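Local coordinates for uncharacterized protein (Mycobacterium tuberculosis, PDB 6Y56) that probably works as the nucleotidyltransferase toxin of a toxin-antitoxin system, adding nucleotides to tRNA acceptor stems and so blocking growth, at residues A9-G14 against I143-H148; E17-A22 against T115-P120; F65-D70 against G241-P246; H30-L35 against P156-V161. One frame throughout, in Å; residues are numbered along the deposited sequence.

Overall arrangement
Three of the contacts gather on one side of the chain's centre: contacts 1, 2 and 3 have centres 13 to 14 Å apart and touch one another, with A12, A22 and F65 packed together where they meet. Contact 4 lies further along helix 19-38, about 21 Å from contact 2 between centres, and reaches contact 3 through L31 and L69. Helix 19-38 is thus shared by contacts 2 and 4. Along the chain contact 2 is nested inside the loop closed by contact 1, while every other pair crosses. The N-terminal helices are in this way tied to the region around strand 68-72 of the mixed sheet, probably the core of the nucleotidyltransferase fold, as in relatives of this family.

Contact 1: A9-G14 against I143-H148; sequences ARHALG and IQLPIH
The imidazole of H11 takes I147 on one face and L145 at its rim. I147 CG2 stands 3.4 Å above the ring plane, nearer the ND1-CE1 side than the middle, and makes a CH-pi contact 3.7 Å from the ring centroid of H11. L145 CD1 meets the edge instead, in the ring plane, 3.9 Å from H11 CE1. The second branch of I147 works beside the first: its CD1 lies 3.8 Å from H11 CB, so the isoleucine follows the histidine from its stem to its ring. With CG anti to the backbone N (chi1 -169°), the H11 ring swings off the helix into this corner.

Both ring nitrogens have partners. A bridge runs through water 1, which lies 2.9 Å from H11 ND1 and accepts the N-H of I147, also at 2.9 Å from I147 N. H11 NE2 is hydrogen-bonded to D25, so the ring is held at two points, with methyl groups over one face and at one edge. Just beyond it the helix closes in a Schellman motif, with G14 N bonded to A9 O at 2.8 Å and L13, at positive phi, as the C-prime residue.

The contact joins the end of helix 5-11 to the loop between strands 138-141 and 157-160. Helix 19-38 flanks H11 through A22 and V26, and R55 of helix 50-59 touches both H11 and L145.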
# COMPACT_ATOMS: atom_id res chain seq x y z
N ALA A 9 -15.50 -1.03 18.36
CA ALA A 9 -15.73 -2.48 18.37
C ALA A 9 -16.65 -2.91 17.23
O ALA A 9 -16.43 -3.96 16.61
CB ALA A 9 -16.29 -2.92 19.72
N ARG A 10 -17.68 -2.11 16.94
CA ARG A 10 -18.55 -2.43 15.80
C ARG A 10 -17.80 -2.29 14.48
O ARG A 10 -17.98 -3.11 13.56
CB ARG A 10 -19.78 -1.52 15.81
CG ARG A 10 -20.76 -1.77 14.67
CD ARG A 10 -22.08 -1.04 14.91
NE ARG A 10 -22.59 -1.31 16.25
CZ ARG A 10 -22.74 -0.39 17.20
NH1 ARG A 10 -22.44 0.88 16.96
NH2 ARG A 10 -23.19 -0.75 18.39
N HIS A 11 -16.95 -1.26 14.36
CA HIS A 11 -16.08 -1.10 13.20
C HIS A 11 -15.18 -2.31 12.99
O HIS A 11 -14.81 -2.63 11.85
CB HIS A 11 -15.26 0.17 13.44
CG HIS A 11 -14.49 0.63 12.25
ND1 HIS A 11 -15.08 0.92 11.04
CD2 HIS A 11 -13.17 0.90 12.11
CE1 HIS A 11 -14.15 1.34 10.20
NE2 HIS A 11 -12.99 1.34 10.82
N ALA A 12 -14.82 -3.00 14.08
CA ALA A 12 -14.07 -4.25 14.03
C ALA A 12 -14.96 -5.46 13.83
O ALA A 12 -14.51 -6.59 14.02
CB ALA A 12 -13.25 -4.42 15.32
N LEU A 13 -16.22 -5.24 13.46
CA LEU A 13 -17.20 -6.32 13.27
C LEU A 13 -17.41 -7.15 14.53
O LEU A 13 -17.69 -8.35 14.46
CB LEU A 13 -16.85 -7.21 12.07
CG LEU A 13 -17.19 -6.67 10.69
CD1 LEU A 13 -16.67 -7.63 9.64
CD2 LEU A 13 -18.69 -6.48 10.54
N GLY A 14 -17.27 -6.52 15.69
CA GLY A 14 -17.43 -7.22 16.95
C GLY A 14 -16.31 -8.17 17.31
O GLY A 14 -16.41 -8.85 18.34
N ILE A 143 -13.92 5.78 0.81
CA ILE A 143 -15.16 5.00 0.80
C ILE A 143 -15.88 5.26 2.11
O ILE A 143 -15.29 5.14 3.19
CB ILE A 143 -14.83 3.51 0.62
CG1 ILE A 143 -14.03 3.27 -0.66
CG2 ILE A 143 -16.10 2.68 0.66
CD1 ILE A 143 -14.82 3.52 -1.93
N GLN A 144 -17.15 5.64 2.02
CA GLN A 144 -17.89 6.04 3.22
C GLN A 144 -18.22 4.83 4.09
O GLN A 144 -18.78 3.84 3.61
CB GLN A 144 -19.18 6.76 2.82
CG GLN A 144 -18.94 8.15 2.26
CD GLN A 144 -20.22 8.84 1.81
OE1 GLN A 144 -21.30 8.24 1.82
NE2 GLN A 144 -20.10 10.10 1.41
N LEU A 145 -17.88 4.92 5.37
CA LEU A 145 -18.13 3.87 6.34
C LEU A 145 -18.90 4.45 7.51
O LEU A 145 -18.78 5.64 7.80
CB LEU A 145 -16.80 3.28 6.84
CG LEU A 145 -15.88 2.69 5.76
CD1 LEU A 145 -14.63 2.10 6.41
CD2 LEU A 145 -16.59 1.65 4.92
N PRO A 146 -19.70 3.63 8.21
CA PRO A 146 -20.54 4.17 9.29
C PRO A 146 -19.81 4.98 10.36
O PRO A 146 -20.29 6.04 10.77
CB PRO A 146 -21.21 2.91 9.86
CG PRO A 146 -21.31 2.00 8.68
CD PRO A 146 -20.03 2.23 7.90
N ILE A 147 -18.66 4.50 10.82
CA ILE A 147 -17.97 5.19 11.90
C ILE A 147 -17.52 6.59 11.49
O ILE A 147 -17.32 7.44 12.35
CB ILE A 147 -16.79 4.34 12.43
CG1 ILE A 147 -16.36 4.81 13.83
CG2 ILE A 147 -15.62 4.34 11.41
CD1 ILE A 147 -15.58 3.78 14.62
N HIS A 148 -17.37 6.86 10.19
CA HIS A 148 -16.96 8.19 9.76
C HIS A 148 -17.94 9.26 10.20
O HIS A 148 -17.57 10.43 10.35
CB HIS A 148 -16.79 8.26 8.24
CG HIS A 148 -15.75 7.33 7.70
ND1 HIS A 148 -15.63 7.08 6.35
CD2 HIS A 148 -14.78 6.62 8.31
CE1 HIS A 148 -14.63 6.24 6.15
NE2 HIS A 148 -14.10 5.94 7.32
O HOH W 1 -17.74 1.77 10.33

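Contact 2: E17-A22 against T115-P120; sequences EAYDAA and TELGEP
Y19 sends its ring away from the helix with CG anti to the backbone N (chi1 180°), which brings the phenol oxygen against L117. D20 turns the other way, its CG beside the backbone N (chi1 -85°), and that sets the carboxylate obliquely against P120. At the first site Y19 OH rests on the leucine, 3.8 Å from L117 CD2, the two side chains meeting at about a right angle. At the second, D20 CB and P120 CB are 3.8 Å apart, while D20 OD2 comes within 3.6 Å of P120 CA. P120 CB also presses on the helix backbone, 3.5 Å from D20 O.

Segment 115-120 belongs to the loop linking the neighbouring antiparallel strands 107-114 and 125-129, and here it meets the first turn of helix 19-38. G118, at positive phi, lies between the two contact points of the loop. H114 ND1 is hydrogen-bonded to the backbone nitrogens of E116 and L117, which probably steadies the loop's start.

D20 OD2 forms a salt bridge with R121, the residue following P120, next to the packing on P120. L23 of the helix touches both L117 and P120, and R5 lies against Y19 and L117.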
# COMPACT_ATOMS: atom_id res chain seq x y z
N GLU A 17 -10.31 -9.44 18.79
CA GLU A 17 -8.92 -9.48 18.34
C GLU A 17 -8.61 -8.40 17.32
O GLU A 17 -7.43 -8.09 17.12
CB GLU A 17 -8.60 -10.85 17.75
CG GLU A 17 -9.41 -11.21 16.51
CD GLU A 17 -10.59 -12.11 16.82
OE1 GLU A 17 -11.14 -12.02 17.95
OE2 GLU A 17 -10.97 -12.90 15.93
N ALA A 18 -9.62 -7.83 16.68
CA ALA A 18 -9.44 -6.79 15.67
C ALA A 18 -9.69 -5.39 16.21
O ALA A 18 -9.64 -4.42 15.42
CB ALA A 18 -10.33 -7.04 14.46
N TYR A 19 -9.98 -5.24 17.50
CA TYR A 19 -10.28 -3.92 18.03
C TYR A 19 -9.12 -2.95 17.81
O TYR A 19 -9.33 -1.80 17.42
CB TYR A 19 -10.62 -4.01 19.52
CG TYR A 19 -10.94 -2.67 20.13
CD1 TYR A 19 -12.24 -2.18 20.10
CD2 TYR A 19 -9.95 -1.88 20.70
CE1 TYR A 19 -12.54 -0.95 20.64
CE2 TYR A 19 -10.24 -0.64 21.24
CZ TYR A 19 -11.55 -0.19 21.21
OH TYR A 19 -11.87 1.04 21.74
N ASP A 20 -7.89 -3.40 18.08
CA ASP A 20 -6.75 -2.52 17.94
C ASP A 20 -6.54 -2.11 16.49
O ASP A 20 -6.22 -0.95 16.20
CB ASP A 20 -5.49 -3.18 18.51
CG ASP A 20 -5.34 -2.99 20.02
OD1 ASP A 20 -6.25 -2.44 20.66
OD2 ASP A 20 -4.28 -3.38 20.55
N ALA A 21 -6.71 -3.05 15.56
CA ALA A 21 -6.62 -2.71 14.14
C ALA A 21 -7.69 -1.71 13.74
O ALA A 21 -7.44 -0.80 12.94
CB ALA A 21 -6.73 -3.97 13.28
N ALA A 22 -8.91 -1.85 14.29
CA ALA A 22 -9.98 -0.91 13.99
C ALA A 22 -9.67 0.47 14.57
O ALA A 22 -9.95 1.49 13.92
CB ALA A 22 -11.32 -1.44 14.51
N THR A 115 -7.21 9.64 23.86
CA THR A 115 -7.38 10.06 25.25
C THR A 115 -8.25 9.09 26.04
O THR A 115 -7.94 8.77 27.19
CB THR A 115 -7.98 11.47 25.30
OG1 THR A 115 -9.29 11.46 24.72
CG2 THR A 115 -7.10 12.46 24.54
N GLU A 116 -9.34 8.62 25.44
CA GLU A 116 -10.24 7.68 26.09
C GLU A 116 -9.98 6.23 25.70
O GLU A 116 -9.95 5.36 26.58
CB GLU A 116 -11.70 8.04 25.76
CG GLU A 116 -12.02 9.53 25.89
CD GLU A 116 -13.28 9.93 25.14
OE1 GLU A 116 -13.20 10.74 24.19
OE2 GLU A 116 -14.37 9.42 25.50
N LEU A 117 -9.79 5.96 24.42
CA LEU A 117 -9.71 4.59 23.93
C LEU A 117 -8.32 3.99 24.03
O LEU A 117 -8.17 2.78 23.81
CB LEU A 117 -10.23 4.53 22.50
CG LEU A 117 -11.60 5.20 22.40
CD1 LEU A 117 -12.09 5.25 20.97
CD2 LEU A 117 -12.61 4.48 23.29
N GLY A 118 -7.31 4.78 24.35
CA GLY A 118 -6.00 4.25 24.61
C GLY A 118 -5.16 4.06 23.36
O GLY A 118 -5.43 4.61 22.29
N GLU A 119 -4.12 3.24 23.52
CA GLU A 119 -3.11 3.04 22.49
C GLU A 119 -3.23 1.64 21.93
O GLU A 119 -3.02 0.66 22.68
CB GLU A 119 -1.72 3.26 23.08
CG GLU A 119 -0.61 2.80 22.16
CD GLU A 119 0.76 3.30 22.60
OE1 GLU A 119 0.83 3.97 23.65
OE2 GLU A 119 1.75 3.03 21.89
N PRO A 120 -3.54 1.47 20.65
CA PRO A 120 -3.57 0.12 20.07
C PRO A 120 -2.17 -0.49 20.07
O PRO A 120 -1.18 0.17 19.75
CB PRO A 120 -4.09 0.34 18.65
CG PRO A 120 -3.81 1.78 18.35
CD PRO A 120 -3.91 2.51 19.67

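Contact 3: F65-D70 against G241-P246; sequences FSTDLD and GVLTRP
F65 and T67 sit in the run leading into strand 68-72 of the central mixed sheet, and L243, the last residue of helix 240-243, docks on them. One hydrogen bond crosses: F65 N gives its hydrogen to L243 O at 3.0 Å, fairly straight at 153° and meeting the carbonyl at a C=O...N angle of 138°, with the donor somewhat tilted from the carbonyl plane. The leucine side chain answers by lying over the peptide oxygen of F65, L243 CB 3.4 Å and L243 CD1 3.6 Å from F65 O. Its other methyl, L243 CD2, touches two partners, 3.9 Å from F65 CB and 3.8 Å from T67 CG2.

The strand that follows carries D68 and D70, flanking L69 in sequence, with their carboxylates close together: the D-x-D pattern with which nucleotidyltransferases of this superfamily commonly bind metal. D68 OD2 and D70 OD2 approach to 3.2 Å without bonding each other, consistent with such a site.

T67 places its hydroxyl between the backbone N and the carbonyl carbon (chi1 66°), leaving CG2 for the leucine while OG1 bonds to R181. S66 OG is hydrogen-bonded to T52 in helix 50-59. F65 turns its ring onto A21, A22 and D25 of helix 19-38, and R15 is hydrogen-bonded to G241 O in helix 240-243.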
# COMPACT_ATOMS: atom_id res chain seq x y z
N PHE A 65 -8.35 -4.51 7.18
CA PHE A 65 -7.58 -3.44 7.80
C PHE A 65 -6.14 -3.50 7.30
O PHE A 65 -5.64 -4.56 6.90
CB PHE A 65 -7.61 -3.61 9.32
CG PHE A 65 -8.95 -3.33 9.96
CD1 PHE A 65 -9.60 -2.12 9.72
CD2 PHE A 65 -9.56 -4.26 10.80
CE1 PHE A 65 -10.83 -1.84 10.31
CE2 PHE A 65 -10.79 -3.97 11.40
CZ PHE A 65 -11.42 -2.77 11.15
N SER A 66 -5.47 -2.36 7.32
CA SER A 66 -4.11 -2.26 6.82
C SER A 66 -3.36 -1.28 7.71
O SER A 66 -3.86 -0.18 7.97
CB SER A 66 -4.14 -1.78 5.37
OG SER A 66 -2.88 -1.87 4.74
N THR A 67 -2.17 -1.67 8.17
CA THR A 67 -1.53 -1.01 9.30
C THR A 67 -0.43 -0.05 8.89
O THR A 67 0.15 0.62 9.76
CB THR A 67 -0.89 -2.04 10.24
OG1 THR A 67 0.19 -2.69 9.55
CG2 THR A 67 -1.92 -3.07 10.68
N ASP A 68 -0.09 0.02 7.61
CA ASP A 68 0.96 0.91 7.18
C ASP A 68 0.37 2.09 6.42
O ASP A 68 -0.77 2.07 5.96
CB ASP A 68 2.04 0.18 6.36
CG ASP A 68 1.49 -0.69 5.23
OD1 ASP A 68 0.26 -0.93 5.15
OD2 ASP A 68 2.33 -1.15 4.42
N LEU A 69 1.13 3.16 6.38
CA LEU A 69 0.82 4.28 5.52
C LEU A 69 2.00 4.43 4.58
O LEU A 69 3.14 4.59 5.04
CB LEU A 69 0.61 5.55 6.34
CG LEU A 69 -0.71 5.58 7.13
CD1 LEU A 69 -0.76 6.80 8.02
CD2 LEU A 69 -1.92 5.55 6.21
N ASP A 70 1.75 4.32 3.28
CA ASP A 70 2.80 4.39 2.28
C ASP A 70 2.51 5.57 1.37
O ASP A 70 1.37 5.78 0.95
CB ASP A 70 2.79 3.14 1.40
CG ASP A 70 3.17 1.88 2.16
OD1 ASP A 70 4.12 1.93 2.97
OD2 ASP A 70 2.53 0.83 1.94
N GLY A 241 -4.83 -12.66 10.08
CA GLY A 241 -6.06 -13.04 10.76
C GLY A 241 -6.61 -11.98 11.67
O GLY A 241 -7.81 -11.98 11.96
N VAL A 242 -5.76 -11.06 12.14
CA VAL A 242 -6.25 -9.90 12.88
C VAL A 242 -6.96 -8.94 11.93
O VAL A 242 -7.99 -8.36 12.27
CB VAL A 242 -5.07 -9.22 13.61
CG1 VAL A 242 -5.52 -7.94 14.28
CG2 VAL A 242 -4.45 -10.18 14.62
N LEU A 243 -6.44 -8.80 10.72
CA LEU A 243 -6.87 -7.75 9.81
C LEU A 243 -8.10 -8.12 9.00
O LEU A 243 -8.78 -7.22 8.48
CB LEU A 243 -5.73 -7.40 8.84
CG LEU A 243 -4.42 -7.05 9.56
CD1 LEU A 243 -3.32 -6.82 8.54
CD2 LEU A 243 -4.59 -5.82 10.46
N THR A 244 -8.41 -9.41 8.86
CA THR A 244 -9.56 -9.83 8.08
C THR A 244 -10.00 -11.20 8.56
O THR A 244 -9.25 -11.93 9.21
CB THR A 244 -9.24 -9.86 6.58
OG1 THR A 244 -10.44 -10.12 5.84
CG2 THR A 244 -8.22 -10.95 6.26
N ARG A 245 -11.24 -11.55 8.20
CA ARG A 245 -11.82 -12.84 8.52
C ARG A 245 -12.77 -13.13 7.37
O ARG A 245 -13.54 -12.24 7.00
CB ARG A 245 -12.59 -12.73 9.83
CG ARG A 245 -13.48 -13.91 10.17
CD ARG A 245 -14.30 -13.64 11.42
NE ARG A 245 -15.40 -12.71 11.18
CZ ARG A 245 -16.30 -12.35 12.09
NH1 ARG A 245 -17.27 -11.50 11.78
NH2 ARG A 245 -16.22 -12.82 13.32
N PRO A 246 -12.75 -14.34 6.79
CA PRO A 246 -11.87 -15.45 7.12
C PRO A 246 -10.53 -15.33 6.41
O PRO A 246 -10.40 -14.58 5.44
CB PRO A 246 -12.62 -16.65 6.56
CG PRO A 246 -13.30 -16.11 5.36
CD PRO A 246 -13.68 -14.69 5.70

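Contact 4: H30-L35 against P156-V161; sequences HLLYLL and PTLPVV
L32 and L158 make the deeper half of this contact, and it is purely apolar. L32 CD2 and L158 CD1 meet methyl to methyl at 4.1 Å, the two side chains at about a right angle. Each leucine keeps CG on the side of its own backbone N, away from the carbonyl carbon (chi1 -70° for L32 and -68° for L158), and from there each reaches its partner with one methyl branch. F48 touches both leucines, and F142 adds to the cover on L32.

P156 brings aliphatic packing of another sort, against the helix backbone. Its CG lies 4.1 Å from L32 O, and P156 CD is 4.2 Å from Y33 CA, so the pyrrolidine ring rests on the link between these two helix residues. The same CD carbon touches the aromatic ring of Y33 at its edge, near the ring plane, with Y33 CD1 4.3 Å from P156 CD. The face of the tyrosine is used elsewhere: it stacks with F153.

No hydrogen bond crosses the contact; the helix bonds within itself and the strand to neighbouring strands. On the helix, L34 N bonds to H30 O at 3.0 Å and L35 N to L31 O at 2.9 Å. The strand has backbone bonds from L158 to L140 and from V160 to E138, in strand 138-141, while P159 and V161 bond to F48.

The result is helix-on-sheet packing of the alpha/beta kind: the C-terminal half of helix 19-38 packs against the start of strand 157-160 and the proline before it, in a small two-stranded antiparallel sheet next to edge strand 47-49 of the main one.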
# COMPACT_ATOMS: atom_id res chain seq x y z
N HIS A 30 -7.78 10.07 10.78
CA HIS A 30 -7.52 11.35 11.43
C HIS A 30 -6.18 11.93 10.99
O HIS A 30 -6.08 13.13 10.76
CB HIS A 30 -7.60 11.18 12.95
CG HIS A 30 -8.99 11.07 13.48
ND1 HIS A 30 -9.82 10.01 13.18
CD2 HIS A 30 -9.71 11.89 14.29
CE1 HIS A 30 -10.99 10.19 13.78
NE2 HIS A 30 -10.95 11.32 14.45
N LEU A 31 -5.16 11.08 10.87
CA LEU A 31 -3.84 11.54 10.43
C LEU A 31 -3.90 12.03 8.99
O LEU A 31 -3.34 13.08 8.66
CB LEU A 31 -2.82 10.41 10.58
CG LEU A 31 -1.35 10.67 10.22
CD1 LEU A 31 -0.46 9.64 10.88
CD2 LEU A 31 -1.09 10.60 8.71
N LEU A 32 -4.59 11.29 8.13
CA LEU A 32 -4.71 11.70 6.73
C LEU A 32 -5.49 13.01 6.61
O LEU A 32 -5.15 13.86 5.78
CB LEU A 32 -5.35 10.57 5.92
CG LEU A 32 -4.44 9.34 5.73
CD1 LEU A 32 -5.26 8.12 5.29
CD2 LEU A 32 -3.34 9.64 4.73
N TYR A 33 -6.50 13.20 7.46
CA TYR A 33 -7.19 14.49 7.49
C TYR A 33 -6.22 15.61 7.85
O TYR A 33 -6.18 16.66 7.19
CB TYR A 33 -8.34 14.43 8.50
CG TYR A 33 -9.03 15.77 8.69
CD1 TYR A 33 -9.81 16.32 7.68
CD2 TYR A 33 -8.89 16.49 9.87
CE1 TYR A 33 -10.44 17.54 7.83
CE2 TYR A 33 -9.53 17.72 10.03
CZ TYR A 33 -10.29 18.23 9.00
OH TYR A 33 -10.93 19.45 9.15
N LEU A 34 -5.43 15.42 8.90
CA LEU A 34 -4.45 16.43 9.27
C LEU A 34 -3.51 16.77 8.11
O LEU A 34 -3.30 17.94 7.79
CB LEU A 34 -3.64 15.93 10.47
CG LEU A 34 -2.42 16.78 10.79
CD1 LEU A 34 -2.85 18.09 11.43
CD2 LEU A 34 -1.44 16.00 11.66
N LEU A 35 -2.96 15.74 7.46
CA LEU A 35 -2.06 15.99 6.34
C LEU A 35 -2.77 16.76 5.24
O LEU A 35 -2.19 17.67 4.63
CB LEU A 35 -1.53 14.67 5.78
CG LEU A 35 -0.61 13.86 6.70
CD1 LEU A 35 -0.05 12.67 5.94
CD2 LEU A 35 0.54 14.71 7.24
N PRO A 156 -10.97 13.94 3.56
CA PRO A 156 -10.51 14.65 2.36
C PRO A 156 -10.57 13.78 1.12
O PRO A 156 -10.77 12.56 1.18
CB PRO A 156 -9.05 14.95 2.71
CG PRO A 156 -8.63 13.79 3.56
CD PRO A 156 -9.84 13.54 4.43
N THR A 157 -10.38 14.42 -0.02
CA THR A 157 -10.01 13.70 -1.23
C THR A 157 -8.50 13.76 -1.36
O THR A 157 -7.89 14.79 -1.06
CB THR A 157 -10.70 14.27 -2.47
OG1 THR A 157 -10.36 15.65 -2.66
CG2 THR A 157 -12.20 14.13 -2.36
N LEU A 158 -7.90 12.65 -1.78
CA LEU A 158 -6.45 12.55 -1.82
C LEU A 158 -6.02 11.96 -3.16
O LEU A 158 -6.69 11.07 -3.69
CB LEU A 158 -5.94 11.61 -0.71
CG LEU A 158 -6.12 12.12 0.72
CD1 LEU A 158 -5.68 11.03 1.68
CD2 LEU A 158 -5.32 13.38 0.93
N PRO A 159 -4.90 12.42 -3.71
CA PRO A 159 -4.31 11.73 -4.87
C PRO A 159 -3.78 10.38 -4.45
O PRO A 159 -2.98 10.26 -3.52
CB PRO A 159 -3.18 12.67 -5.32
CG PRO A 159 -2.93 13.54 -4.18
CD PRO A 159 -4.15 13.61 -3.32
N VAL A 160 -4.23 9.35 -5.16
CA VAL A 160 -3.91 7.96 -4.86
C VAL A 160 -3.26 7.34 -6.09
O VAL A 160 -3.57 7.70 -7.23
CB VAL A 160 -5.20 7.21 -4.44
CG1 VAL A 160 -4.99 5.69 -4.36
CG2 VAL A 160 -5.72 7.75 -3.10
N VAL A 161 -2.36 6.37 -5.85
CA VAL A 161 -1.73 5.64 -6.95
C VAL A 161 -2.79 5.06 -7.88
O VAL A 161 -3.83 4.54 -7.45
CB VAL A 161 -0.82 4.55 -6.34
CG1 VAL A 161 -1.62 3.54 -5.51
CG2 VAL A 161 -0.01 3.84 -7.42